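TRAP solute Binding Protein (Uncultured marine bacterium, PDB 5I7I) binds aromatic acids such as 3-hydroxybenzoate and probably delivers them to a TRAP-type membrane transporter for uptake into the cell. Local coordinates at residues 75-80 with 88-93; 27-32 with 61-66; 100-105 with 130-135. All coordinates share one frame; numbering follows the deposited sequence.

Contact 1 of 3, residues 75-80 with 88-93. With 3HB (3-hydroxybenzoic acid), chain C.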
ATOM      1  N   GLN A  75      -3.683   9.645  11.178  1.00  8.91           N
ATOM      2  CA  GLN A  75      -4.347  10.938  11.120  1.00  8.00           C
ATOM      3  C   GLN A  75      -4.215  11.629   9.768  1.00  7.68           C
ATOM      4  O   GLN A  75      -4.924  12.616   9.540  1.00  8.18           O
ATOM      5  CB  GLN A  75      -3.825  11.856  12.211  1.00  8.97           C
ATOM      6  CG  GLN A  75      -4.023  11.317  13.585  1.00 11.67           C
ATOM      7  CD  GLN A  75      -3.514  12.249  14.621  1.00 14.10           C
ATOM      8  OE1 GLN A  75      -2.348  12.178  15.000  1.00 13.76           O
ATOM      9  NE2 GLN A  75      -4.367  13.162  15.069  1.00 17.97           N
ATOM     10  N   LEU A  76      -3.344  11.143   8.883  1.00  8.02           N
ATOM     11  CA  LEU A  76      -3.160  11.809   7.598  1.00  6.72           C
ATOM     12  C   LEU A  76      -4.477  11.963   6.846  1.00  6.47           C
ATOM     13  O   LEU A  76      -4.749  13.028   6.279  1.00  7.02           O
ATOM     14  CB  LEU A  76      -2.116  11.075   6.752  1.00  6.72           C
ATOM     15  CG  LEU A  76      -0.674  11.202   7.236  1.00  7.16           C
ATOM     16  CD1 LEU A  76       0.202  10.126   6.582  1.00  8.04           C
ATOM     17  CD2 LEU A  76      -0.151  12.599   6.952  1.00  7.68           C
ATOM     18  N   VAL A  77      -5.325  10.937   6.839  1.00  6.54           N
ATOM     19  CA  VAL A  77      -6.601  11.061   6.128  1.00  7.31           C
ATOM     20  C   VAL A  77      -7.481  12.131   6.760  1.00  7.08           C
ATOM     21  O   VAL A  77      -8.220  12.831   6.054  1.00  8.77           O
ATOM     22  CB  VAL A  77      -7.346   9.717   5.991  1.00  8.45           C
ATOM     23  CG1 VAL A  77      -6.635   8.807   5.016  1.00  9.30           C
ATOM     24  CG2 VAL A  77      -7.510   9.028   7.330  1.00  9.53           C
ATOM     25  N   ASP A  78      -7.450  12.264   8.089  1.00  8.05           N
ATOM     26  CA  ASP A  78      -8.250  13.301   8.734  1.00  9.33           C
ATOM     27  C   ASP A  78      -7.717  14.679   8.386  1.00  8.91           C
ATOM     28  O   ASP A  78      -8.488  15.592   8.074  1.00  9.48           O
ATOM     29  CB  ASP A  78      -8.245  13.120  10.251  1.00  9.79           C
ATOM     30  CG  ASP A  78      -8.844  11.807  10.684  1.00 15.15           C
ATOM     31  OD1 ASP A  78      -9.719  11.280   9.963  1.00 17.42           O
ATOM     32  OD2 ASP A  78      -8.443  11.311  11.760  1.00 15.65           O
ATOM     33  N   GLN A  79      -6.396  14.834   8.425  1.00  8.10           N
ATOM     34  CA  GLN A  79      -5.767  16.118   8.122  1.00  6.96           C
ATOM     35  C   GLN A  79      -6.131  16.595   6.720  1.00  6.89           C
ATOM     36  O   GLN A  79      -6.478  17.768   6.519  1.00  8.48           O
ATOM     37  CB  GLN A  79      -4.256  16.009   8.273  1.00  7.58           C
ATOM     38  CG  GLN A  79      -3.805  15.796   9.703  1.00  6.83           C
ATOM     39  CD  GLN A  79      -2.319  15.612   9.820  1.00  7.60           C
ATOM     40  OE1 GLN A  79      -1.653  15.294   8.844  1.00  8.77           O
ATOM     41  NE2 GLN A  79      -1.790  15.779  11.019  1.00  8.82           N
ATOM     42  N   VAL A  80      -6.068  15.696   5.737  1.00  8.45           N
ATOM     43  CA  VAL A  80      -6.377  16.107   4.371  1.00  7.91           C
ATOM     44  C   VAL A  80      -7.880  16.325   4.192  1.00  7.22           C
ATOM     45  O   VAL A  80      -8.300  17.236   3.470  1.00  8.73           O
ATOM     46  CB  VAL A  80      -5.768  15.145   3.327  1.00  9.11           C
ATOM     47  CG1 VAL A  80      -6.586  13.859   3.164  1.00  8.25           C
ATOM     48  CG2 VAL A  80      -5.657  15.856   2.006  1.00  9.93           C
ATOM     49  N   VAL A  88      -1.986  14.373   0.926  1.00  6.30           N
ATOM     50  CA  VAL A  88      -1.304  13.323   1.672  1.00  5.89           C
ATOM     51  C   VAL A  88      -1.077  12.114   0.787  1.00  6.85           C
ATOM     52  O   VAL A  88      -1.788  11.874  -0.189  1.00  6.68           O
ATOM     53  CB  VAL A  88      -2.019  12.895   2.964  1.00  6.77           C
ATOM     54  CG1 VAL A  88      -2.197  14.101   3.873  1.00  7.16           C
ATOM     55  CG2 VAL A  88      -3.331  12.228   2.651  1.00  7.62           C
ATOM     56  N   TRP A  89      -0.055  11.340   1.169  1.00  5.44           N
ATOM     57  CA  TRP A  89       0.138   9.972   0.706  1.00  5.47           C
ATOM     58  C   TRP A  89       0.111   9.091   1.940  1.00  5.54           C
ATOM     59  O   TRP A  89       0.819   9.359   2.915  1.00  5.35           O
ATOM     60  CB  TRP A  89       1.460   9.823  -0.042  1.00  5.63           C
ATOM     61  CG  TRP A  89       1.699   8.432  -0.599  1.00  5.78           C
ATOM     62  CD1 TRP A  89       1.393   8.001  -1.844  1.00  7.82           C
ATOM     63  CD2 TRP A  89       2.325   7.332   0.064  1.00  5.79           C
ATOM     64  NE1 TRP A  89       1.764   6.691  -2.000  1.00  6.42           N
ATOM     65  CE2 TRP A  89       2.342   6.258  -0.843  1.00  6.02           C
ATOM     66  CE3 TRP A  89       2.868   7.146   1.332  1.00  5.93           C
ATOM     67  CZ2 TRP A  89       2.894   5.021  -0.527  1.00  7.32           C
ATOM     68  CZ3 TRP A  89       3.391   5.913   1.655  1.00  7.53           C
ATOM     69  CH2 TRP A  89       3.402   4.869   0.732  1.00  7.22           C
ATOM     70  N   THR A  90      -0.724   8.056   1.922  1.00  5.61           N
ATOM     71  CA  THR A  90      -0.812   7.213   3.100  1.00  6.45           C
ATOM     72  C   THR A  90      -1.271   5.811   2.715  1.00  5.53           C
ATOM     73  O   THR A  90      -1.503   5.510   1.547  1.00  6.28           O
ATOM     74  CB  THR A  90      -1.733   7.870   4.128  1.00  5.59           C
ATOM     75  OG1 THR A  90      -1.612   7.142   5.352  1.00  7.27           O
ATOM     76  CG2 THR A  90      -3.180   7.883   3.657  1.00  7.16           C
ATOM     77  N   VAL A  91      -1.380   4.950   3.728  1.00  6.78           N
ATOM     78  CA  VAL A  91      -1.900   3.590   3.585  1.00  6.12           C
ATOM     79  C   VAL A  91      -3.344   3.597   4.065  1.00  6.81           C
ATOM     80  O   VAL A  91      -3.610   3.972   5.209  1.00  6.11           O
ATOM     81  CB  VAL A  91      -1.058   2.581   4.389  1.00  5.91           C
ATOM     82  CG1 VAL A  91      -1.662   1.189   4.349  1.00  7.22           C
ATOM     83  CG2 VAL A  91       0.392   2.493   3.857  1.00  6.63           C
ATOM     84  N   ALA A  92      -4.280   3.186   3.201  1.00  6.44           N
ATOM     85  CA  ALA A  92      -5.701   3.273   3.533  1.00  6.33           C
ATOM     86  C   ALA A  92      -6.011   2.539   4.828  1.00  6.56           C
ATOM     87  O   ALA A  92      -6.714   3.057   5.705  1.00  7.53           O
ATOM     88  CB  ALA A  92      -6.537   2.669   2.408  1.00  6.60           C
ATOM     89  N   GLY A  93      -5.498   1.324   4.964  1.00  6.64           N
ATOM     90  CA  GLY A  93      -5.780   0.484   6.100  1.00  6.96           C
ATOM     91  C   GLY A  93      -5.110   0.872   7.398  1.00  7.73           C
ATOM     92  O   GLY A  93      -5.339   0.212   8.417  1.00  7.92           O
TER
HETATM   93  C1' 3HB C 401       3.463  -0.835   4.949  1.00  6.71           C
HETATM   94  O1' 3HB C 401       3.565  -2.088   4.890  1.00  6.21           O
HETATM   95  O2' 3HB C 401       2.911  -0.292   5.942  1.00  6.74           O
HETATM   96  C1  3HB C 401       4.062   0.042   3.858  1.00  5.35           C
HETATM   97  C2  3HB C 401       4.530  -0.553   2.688  1.00  6.65           C
HETATM   98  C3  3HB C 401       5.081   0.219   1.696  1.00  6.31           C
HETATM   99  C4  3HB C 401       5.201   1.574   1.860  1.00  5.94           C
HETATM  100  C5  3HB C 401       4.730   2.173   3.026  1.00  6.92           C
HETATM  101  C6  3HB C 401       4.165   1.412   4.029  1.00  6.66           C
HETATM  102  O3  3HB C 401       5.534  -0.388   0.547  1.00  7.59           O
HETATM  103  O   HOH W   1      -3.651   7.939   7.090  1.00  8.49           O
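With CG1 turned beside its backbone N and CG2 between N and the carbonyl carbon (chi1 -58°), Val88 sends both methyls at helix 76-80. Val88 CG2 lies 3.7 Å from Val80 CG1, and Val88 CG1 rests 4.0 Å from Leu76 CD2. Thr90, two residues on and on the same face of the strand, holds OG1 anti to its backbone N (chi1 -170°), which leaves Thr90 CG2 for Val77 CG1, 3.8 Å away and met at about a right angle. Leu76 and Thr90 run alongside in opposite senses, Leu76 CD1 3.7 Å from Thr90 OG1.

The helix runs roughly antiparallel to the strand, at 149°. Branched and apolar residues suit this buried seam. The one hydroxyl in it is provided for: a water lies 2.8 Å from Thr90 OG1 and also accepts a weak bond from Val77 N.

The alternate residues, Trp89 and Val91, point away from the helix, toward the ligand pocket. Trp89 CH2, at the edge of the indole, approaches 3-hydroxybenzoate C5 to 3.8 Å, and Val91 CG2 comes within 3.9 Å of ligand C6. The chemistry implies a two-sided strand: apolar packing on the helix side, and on the other Trp89 and Val91 offering apolar surface to the aromatic acid.

Contact 2 of 3, residues 27-32 with 61-66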
ATOM      1  N   LEU A  27       0.641  24.384  -1.765  1.00  9.88           N
ATOM      2  CA  LEU A  27      -0.056  23.209  -1.258  1.00 10.13           C
ATOM      3  C   LEU A  27       0.846  22.456  -0.294  1.00 11.22           C
ATOM      4  O   LEU A  27       1.968  22.078  -0.648  1.00  9.65           O
ATOM      5  CB  LEU A  27      -0.452  22.269  -2.394  1.00  8.82           C
ATOM      6  CG  LEU A  27      -1.309  22.928  -3.475  1.00 10.56           C
ATOM      7  CD1 LEU A  27      -1.527  21.957  -4.637  1.00 10.92           C
ATOM      8  CD2 LEU A  27      -2.628  23.390  -2.891  1.00 11.50           C
ATOM      9  N   LYS A  28       0.345  22.211   0.909  1.00  7.41           N
ATOM     10  CA  LYS A  28       1.090  21.496   1.939  1.00  7.38           C
ATOM     11  C   LYS A  28       0.866  20.004   1.782  1.00  6.86           C
ATOM     12  O   LYS A  28      -0.265  19.524   1.925  1.00  7.69           O
ATOM     13  CB  LYS A  28       0.608  21.923   3.323  1.00  9.04           C
ATOM     14  CG  LYS A  28       0.785  23.396   3.633  1.00 10.99           C
ATOM     15  CD  LYS A  28       0.075  23.791   4.924  1.00 12.69           C
ATOM     16  CE  LYS A  28       0.027  25.284   5.090  1.00 14.01           C
ATOM     17  NZ  LYS A  28      -0.896  25.682   6.198  1.00 19.84           N
ATOM     18  N   PHE A  29       1.935  19.272   1.488  1.00  6.79           N
ATOM     19  CA  PHE A  29       1.894  17.824   1.402  1.00  5.70           C
ATOM     20  C   PHE A  29       2.448  17.221   2.685  1.00  5.62           C
ATOM     21  O   PHE A  29       3.527  17.610   3.143  1.00  6.23           O
ATOM     22  CB  PHE A  29       2.724  17.321   0.223  1.00  5.74           C
ATOM     23  CG  PHE A  29       2.941  15.835   0.236  1.00  6.41           C
ATOM     24  CD1 PHE A  29       1.995  14.959  -0.295  1.00  7.38           C
ATOM     25  CD2 PHE A  29       4.071  15.295   0.833  1.00  6.47           C
ATOM     26  CE1 PHE A  29       2.203  13.602  -0.238  1.00  6.93           C
ATOM     27  CE2 PHE A  29       4.260  13.933   0.888  1.00  6.49           C
ATOM     28  CZ  PHE A  29       3.327  13.099   0.352  1.00  7.32           C
ATOM     29  N   HIS A  30       1.741  16.234   3.225  1.00  6.40           N
ATOM     30  CA  HIS A  30       2.151  15.584   4.462  1.00  5.66           C
ATOM     31  C   HIS A  30       2.151  14.067   4.283  1.00  6.88           C
ATOM     32  O   HIS A  30       1.233  13.512   3.677  1.00  6.72           O
ATOM     33  CB  HIS A  30       1.186  15.984   5.592  1.00  6.90           C
ATOM     34  CG  HIS A  30       1.762  15.833   6.958  1.00  7.32           C
ATOM     35  ND1 HIS A  30       0.982  15.678   8.077  1.00  7.32           N
ATOM     36  CD2 HIS A  30       3.044  15.858   7.399  1.00  6.28           C
ATOM     37  CE1 HIS A  30       1.751  15.608   9.146  1.00  6.71           C
ATOM     38  NE2 HIS A  30       3.011  15.701   8.760  1.00  6.93           N
ATOM     39  N   SER A  31       3.176  13.391   4.807  1.00  6.05           N
ATOM     40  CA  SER A  31       3.195  11.934   4.791  1.00  5.06           C
ATOM     41  C   SER A  31       4.121  11.437   5.889  1.00  7.17           C
ATOM     42  O   SER A  31       4.849  12.210   6.515  1.00  7.42           O
ATOM     43  CB  SER A  31       3.608  11.422   3.419  1.00  6.32           C
ATOM     44  OG  SER A  31       3.368  10.037   3.298  1.00  6.57           O
ATOM     45  N   PHE A  32       4.099  10.120   6.106  1.00  6.95           N
ATOM     46  CA  PHE A  32       4.819   9.503   7.220  1.00  7.54           C
ATOM     47  C   PHE A  32       6.218   8.976   6.889  1.00  7.21           C
ATOM     48  O   PHE A  32       7.074   9.000   7.783  1.00  8.12           O
ATOM     49  CB  PHE A  32       3.996   8.394   7.903  1.00  7.70           C
ATOM     50  CG  PHE A  32       3.690   7.219   7.019  1.00  7.60           C
ATOM     51  CD1 PHE A  32       4.573   6.151   6.906  1.00  8.26           C
ATOM     52  CD2 PHE A  32       2.515   7.178   6.308  1.00  8.06           C
ATOM     53  CE1 PHE A  32       4.286   5.078   6.063  1.00  7.64           C
ATOM     54  CE2 PHE A  32       2.227   6.119   5.475  1.00  9.41           C
ATOM     55  CZ  PHE A  32       3.105   5.064   5.353  1.00  9.24           C
ATOM     56  N   VAL A  61       4.116  22.757  -4.362  1.00 13.78           N
ATOM     57  CA  VAL A  61       3.919  21.780  -3.301  1.00 12.14           C
ATOM     58  C   VAL A  61       5.099  21.863  -2.336  1.00 14.68           C
ATOM     59  O   VAL A  61       6.262  21.820  -2.761  1.00 19.86           O
ATOM     60  CB  VAL A  61       3.786  20.373  -3.897  1.00 13.54           C
ATOM     61  CG1 VAL A  61       3.556  19.340  -2.796  1.00 12.35           C
ATOM     62  CG2 VAL A  61       2.677  20.347  -4.917  1.00 12.77           C
ATOM     63  N   GLU A  62       4.803  22.020  -1.042  1.00 11.78           N
ATOM     64  CA  GLU A  62       5.787  21.927   0.032  1.00 12.91           C
ATOM     65  C   GLU A  62       5.668  20.531   0.635  1.00 11.24           C
ATOM     66  O   GLU A  62       4.604  20.152   1.127  1.00  9.24           O
ATOM     67  CB  GLU A  62       5.533  22.959   1.138  1.00 14.57           C
ATOM     68  CG  GLU A  62       5.630  24.419   0.767  1.00 27.87           C
ATOM     69  CD  GLU A  62       5.201  25.369   1.909  1.00 22.68           C
ATOM     70  OE1 GLU A  62       4.590  24.944   2.954  1.00 16.21           O
ATOM     71  OE2 GLU A  62       5.477  26.570   1.726  1.00 30.45           O
ATOM     72  N   ILE A  63       6.762  19.789   0.639  1.00  9.22           N
ATOM     73  CA  ILE A  63       6.738  18.383   1.019  1.00  8.55           C
ATOM     74  C   ILE A  63       7.217  18.238   2.460  1.00  7.79           C
ATOM     75  O   ILE A  63       8.373  18.554   2.763  1.00  9.46           O
ATOM     76  CB  ILE A  63       7.606  17.539   0.071  1.00  6.77           C
ATOM     77  CG1 ILE A  63       7.017  17.570  -1.335  1.00 10.13           C
ATOM     78  CG2 ILE A  63       7.768  16.116   0.580  1.00  7.55           C
ATOM     79  CD1 ILE A  63       7.861  16.892  -2.386  1.00 10.67           C
ATOM     80  N   TYR A  64       6.351  17.717   3.328  1.00  7.23           N
ATOM     81  CA  TYR A  64       6.680  17.462   4.733  1.00  6.18           C
ATOM     82  C   TYR A  64       6.636  15.963   5.008  1.00  6.21           C
ATOM     83  O   TYR A  64       5.547  15.401   5.236  1.00  6.99           O
ATOM     84  CB  TYR A  64       5.708  18.210   5.649  1.00  6.70           C
ATOM     85  CG  TYR A  64       5.760  19.703   5.455  1.00  7.95           C
ATOM     86  CD1 TYR A  64       6.664  20.473   6.167  1.00  7.48           C
ATOM     87  CD2 TYR A  64       4.932  20.336   4.549  1.00  8.62           C
ATOM     88  CE1 TYR A  64       6.733  21.832   5.986  1.00  7.54           C
ATOM     89  CE2 TYR A  64       4.987  21.709   4.355  1.00  9.43           C
ATOM     90  CZ  TYR A  64       5.903  22.454   5.075  1.00  7.97           C
ATOM     91  OH  TYR A  64       5.979  23.816   4.926  1.00 10.71           O
ATOM     92  N   PRO A  65       7.768  15.279   4.951  1.00  6.78           N
ATOM     93  CA  PRO A  65       7.825  13.837   5.225  1.00  6.73           C
ATOM     94  C   PRO A  65       7.883  13.597   6.731  1.00  6.87           C
ATOM     95  O   PRO A  65       7.895  14.531   7.533  1.00  7.03           O
ATOM     96  CB  PRO A  65       9.143  13.447   4.554  1.00  8.68           C
ATOM     97  CG  PRO A  65      10.010  14.621   4.807  1.00  8.75           C
ATOM     98  CD  PRO A  65       9.105  15.823   4.667  1.00  7.28           C
ATOM     99  N   ALA A  66       7.927  12.318   7.117  1.00  6.90           N
ATOM    100  CA  ALA A  66       8.209  11.936   8.506  1.00  7.22           C
ATOM    101  C   ALA A  66       7.292  12.644   9.507  1.00  8.18           C
ATOM    102  O   ALA A  66       7.697  12.971  10.618  1.00  8.71           O
ATOM    103  CB  ALA A  66       9.684  12.153   8.838  1.00  9.51           C
TER
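Tyr64 O is approached by three groups: Ser31 N donates a hydrogen bond to it at 3.1 Å, His30 CA makes a CA-H...O contact, and His30 CD2 brings the edge of the imidazole to 3.3 Å from Tyr64 O. The two strands are the parallel pair of a beta-alpha-beta unit, strand 25-31, helix 38-54 and strand 59-64. In the usual parallel ladder, Glu62 N gives its hydrogen to Leu27 O, Phe29 N to Glu62 O, and Tyr64 N to Phe29 O.

Phe29, Val61 and Ile63 share the face turned to helix 38-54, and apolar residues suit it: Phe29 CB sits 3.7 Å from Val61 CG1, and Phe29 CD2 is 3.8 Å from Ile63 CG2. The other face carries Lys28, His30, Glu62 and Tyr64. Polar chains suit exposed Lys28 and the partly exposed Glu62 and Tyr64 of the outermost strand; Lys28 and Glu62 extend alongside each other, NZ of Lys28 and OE1 of Glu62 6.4 Å apart and not in contact. His30 is buried instead, its ND1 hydrogen-bonded to Gln79 OE1, and Ser31 OG is hydrogen-bonded to Trp89 O on the next strand.

Tyr64 OH, finally, donates to Glu62 OE1 at 2.7 Å, arriving from above the carboxylate plane.

Contact 3 of 3, residues 100-105 with 130-135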
ATOM      1  N   PRO A 100     -13.922   0.720   3.390  1.00  7.27           N
ATOM      2  CA  PRO A 100     -14.212  -0.719   3.408  1.00  7.27           C
ATOM      3  C   PRO A 100     -14.133  -1.369   2.046  1.00  7.03           C
ATOM      4  O   PRO A 100     -13.736  -2.539   1.939  1.00  7.31           O
ATOM      5  CB  PRO A 100     -15.632  -0.787   3.975  1.00  7.75           C
ATOM      6  CG  PRO A 100     -16.216   0.578   3.706  1.00  7.90           C
ATOM      7  CD  PRO A 100     -15.046   1.525   3.873  1.00  9.03           C
ATOM      8  N   HIS A 101     -14.494  -0.655   0.975  1.00  8.00           N
ATOM      9  CA  HIS A 101     -14.398  -1.265  -0.346  1.00  6.84           C
ATOM     10  C   HIS A 101     -12.971  -1.672  -0.660  1.00  8.07           C
ATOM     11  O   HIS A 101     -12.738  -2.698  -1.317  1.00  7.08           O
ATOM     12  CB  HIS A 101     -14.882  -0.308  -1.430  1.00  7.39           C
ATOM     13  CG  HIS A 101     -16.359  -0.071  -1.437  1.00  9.03           C
ATOM     14  ND1 HIS A 101     -16.972   0.831  -0.598  1.00  9.07           N
ATOM     15  CD2 HIS A 101     -17.333  -0.554  -2.241  1.00  7.53           C
ATOM     16  CE1 HIS A 101     -18.273   0.841  -0.839  1.00 10.07           C
ATOM     17  NE2 HIS A 101     -18.515   0.025  -1.849  1.00 11.40           N
ATOM     18  N   LEU A 102     -12.006  -0.871  -0.222  1.00  7.18           N
ATOM     19  CA  LEU A 102     -10.626  -1.104  -0.606  1.00  7.21           C
ATOM     20  C   LEU A 102     -10.058  -2.369   0.025  1.00  8.40           C
ATOM     21  O   LEU A 102      -9.057  -2.899  -0.472  1.00  7.01           O
ATOM     22  CB  LEU A 102      -9.769   0.118  -0.268  1.00  6.72           C
ATOM     23  CG  LEU A 102     -10.229   1.422  -0.936  1.00  8.72           C
ATOM     24  CD1 LEU A 102      -9.246   2.550  -0.614  1.00  9.55           C
ATOM     25  CD2 LEU A 102     -10.424   1.283  -2.415  1.00 11.51           C
ATOM     26  N   GLU A 103     -10.654  -2.838   1.116  1.00  7.68           N
ATOM     27  CA  GLU A 103     -10.221  -4.075   1.757  1.00  6.42           C
ATOM     28  C   GLU A 103     -10.232  -5.251   0.791  1.00  7.68           C
ATOM     29  O   GLU A 103      -9.479  -6.215   0.976  1.00  7.66           O
ATOM     30  CB  GLU A 103     -11.157  -4.398   2.934  1.00  7.35           C
ATOM     31  CG  GLU A 103     -11.122  -3.372   4.057  1.00  7.56           C
ATOM     32  CD  GLU A 103     -12.118  -3.667   5.153  1.00 10.44           C
ATOM     33  OE1 GLU A 103     -12.639  -4.802   5.177  1.00  8.56           O
ATOM     34  OE2 GLU A 103     -12.392  -2.755   5.976  1.00 11.92           O
ATOM     35  N   ALA A 104     -11.098  -5.227  -0.222  1.00  6.99           N
ATOM     36  CA  ALA A 104     -11.165  -6.370  -1.128  1.00  7.29           C
ATOM     37  C   ALA A 104      -9.834  -6.590  -1.818  1.00  7.73           C
ATOM     38  O   ALA A 104      -9.463  -7.731  -2.109  1.00  7.61           O
ATOM     39  CB  ALA A 104     -12.268  -6.185  -2.167  1.00  8.71           C
ATOM     40  N   PHE A 105      -9.108  -5.516  -2.078  1.00  7.13           N
ATOM     41  CA  PHE A 105      -7.829  -5.627  -2.756  1.00  6.95           C
ATOM     42  C   PHE A 105      -6.727  -6.125  -1.848  1.00  6.75           C
ATOM     43  O   PHE A 105      -5.649  -6.475  -2.350  1.00  8.00           O
ATOM     44  CB  PHE A 105      -7.454  -4.289  -3.388  1.00  5.59           C
ATOM     45  CG  PHE A 105      -8.076  -4.072  -4.727  1.00  6.51           C
ATOM     46  CD1 PHE A 105      -9.375  -3.597  -4.849  1.00  6.84           C
ATOM     47  CD2 PHE A 105      -7.376  -4.389  -5.881  1.00  6.89           C
ATOM     48  CE1 PHE A 105      -9.948  -3.413  -6.105  1.00  7.99           C
ATOM     49  CE2 PHE A 105      -7.955  -4.211  -7.132  1.00  8.73           C
ATOM     50  CZ  PHE A 105      -9.225  -3.719  -7.242  1.00  8.21           C
ATOM     51  N   ALA A 130     -16.583   4.393  -5.249  1.00  9.91           N
ATOM     52  CA  ALA A 130     -16.418   5.835  -5.112  1.00  9.33           C
ATOM     53  C   ALA A 130     -16.812   6.355  -3.734  1.00 10.16           C
ATOM     54  O   ALA A 130     -16.242   7.340  -3.271  1.00  9.42           O
ATOM     55  CB  ALA A 130     -17.215   6.559  -6.194  1.00 10.78           C
ATOM     56  N   SER A 131     -17.789   5.735  -3.071  1.00  8.93           N
ATOM     57  CA  SER A 131     -18.261   6.296  -1.814  1.00  8.16           C
ATOM     58  C   SER A 131     -17.178   6.326  -0.742  1.00  8.60           C
ATOM     59  O   SER A 131     -17.258   7.155   0.171  1.00 10.84           O
ATOM     60  CB  SER A 131     -19.497   5.546  -1.332  1.00  9.29           C
ATOM     61  OG  SER A 131     -19.204   4.194  -1.008  1.00 14.11           O
ATOM     62  N   ASP A 132     -16.192   5.430  -0.810  1.00  8.56           N
ATOM     63  CA  ASP A 132     -15.120   5.430   0.178  1.00  9.18           C
ATOM     64  C   ASP A 132     -14.359   6.753   0.190  1.00  7.95           C
ATOM     65  O   ASP A 132     -13.853   7.156   1.237  1.00  9.40           O
ATOM     66  CB  ASP A 132     -14.133   4.306  -0.113  1.00  8.93           C
ATOM     67  CG  ASP A 132     -14.553   2.957   0.462  1.00  8.87           C
ATOM     68  OD1 ASP A 132     -15.699   2.821   0.934  1.00 10.83           O
ATOM     69  OD2 ASP A 132     -13.693   2.056   0.394  1.00 10.02           O
ATOM     70  N   LEU A 133     -14.257   7.431  -0.950  1.00  7.36           N
ATOM     71  CA  LEU A 133     -13.387   8.592  -1.088  1.00  7.39           C
ATOM     72  C   LEU A 133     -14.155   9.853  -1.462  1.00  9.04           C
ATOM     73  O   LEU A 133     -13.539  10.860  -1.839  1.00  9.25           O
ATOM     74  CB  LEU A 133     -12.261   8.277  -2.073  1.00 10.37           C
ATOM     75  CG  LEU A 133     -11.329   7.180  -1.538  1.00 11.49           C
ATOM     76  CD1 LEU A 133     -10.403   6.650  -2.619  1.00 14.25           C
ATOM     77  CD2 LEU A 133     -10.504   7.707  -0.374  1.00 14.45           C
ATOM     78  N   LYS A 134     -15.485   9.827  -1.331  1.00  7.81           N
ATOM     79  CA  LYS A 134     -16.314  10.971  -1.706  1.00  8.69           C
ATOM     80  C   LYS A 134     -15.922  12.257  -0.983  1.00 10.60           C
ATOM     81  O   LYS A 134     -16.187  13.350  -1.502  1.00 13.00           O
ATOM     82  CB  LYS A 134     -17.802  10.650  -1.483  1.00 13.73           C
ATOM     83  CG  LYS A 134     -18.202  10.436  -0.031  1.00 14.14           C
ATOM     84  CD  LYS A 134     -19.689  10.162   0.133  1.00 19.76           C
ATOM     85  CE  LYS A 134     -20.058  10.147   1.601  1.00 34.93           C
ATOM     86  NZ  LYS A 134     -19.297   9.097   2.324  1.00 40.58           N
ATOM     87  N   ASP A 135     -15.303  12.171   0.195  1.00  8.77           N
ATOM     88  CA  ASP A 135     -14.984  13.375   0.954  1.00  9.37           C
ATOM     89  C   ASP A 135     -13.653  14.001   0.546  1.00  9.83           C
ATOM     90  O   ASP A 135     -13.235  14.976   1.174  1.00 12.42           O
ATOM     91  CB  ASP A 135     -14.969  13.106   2.466  1.00 12.46           C
ATOM     92  CG  ASP A 135     -16.339  12.709   3.023  1.00 16.55           C
ATOM     93  OD1 ASP A 135     -17.368  13.010   2.386  1.00 21.02           O
ATOM     94  OD2 ASP A 135     -16.366  12.112   4.114  1.00 31.07           O
TER
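A histidine-carboxylate hydrogen bond, His101 with Asp132, joins the two loops that flank helix 114-126, the one leading into it from strand 87-91 and the one leaving it for strand 136-143. His101 ND1 donates to Asp132 OD1 at 2.8 Å, and the bond is fairly straight, 162° at the hydrogen. The oxygen lies close to the plane of the imidazole, at its edge, whereas seen from the aspartate the donor stands well above the carboxylate plane; ring and carboxylate are turned 70° apart.

The second oxygen, OD2, faces the backbone amides of His101 and Leu102. His101 N lies 2.9 Å from Asp132 OD2, but the bond is bent and weak, and Leu102 N offers Asp132 OD2 another weak one at 3.4 Å. With its CG set beside its own backbone N (chi1 -84°), Asp132 thus spreads one carboxylate over a ring nitrogen and two successive amides. An aspartate suits the place because its short chain presents both oxygens to donors so close together, and these bonds, two of them weak, would partly offset the cost of burying a charged carboxylate. The proton on ND1 would be favoured by so near an anion, and the carboxylate would probably be stabilised in its charged form.

Pro100 fits beside the acid, its ring CD 3.3 Å from Asp132 OD1; having no amide hydrogen, it leaves the donating to the residues that follow. Ser131 OG stands 3.5 Å from His101 CE1, at the outer margin of the contact.

Apolar side chains pack around much of this polar centre. His101 touches Leu328 of helix 325-339, Leu102 lies on Val125 of helix 114-126, and Leu133 bridges from that same residue to Val138 and Val141 of strand 136-143.

In the fold
The contacts follow one another in series along the chain: contact 2 closes before contact 1 opens, and contact 3 comes last. Contacts 1 and 2 have centres 11 Å apart and share the five-stranded mixed sheet, in which strands 25-31 and 87-91 are neighbours; helix 76-82, the helix of contact 1, follows strand 59-64 of contact 2. Contact 3 lies 13 Å from contact 1 between centres, touching it through Ala92 and Leu102, but 23 Å from contact 2. Contacts 1 and 2 include Trp89, Val91 and Phe32, which lie beside the ligand, while contact 3 joins the loops before and after helix 114-126, the second leading into strand 136-143, outermost in that sheet at the opposite end from 59-64.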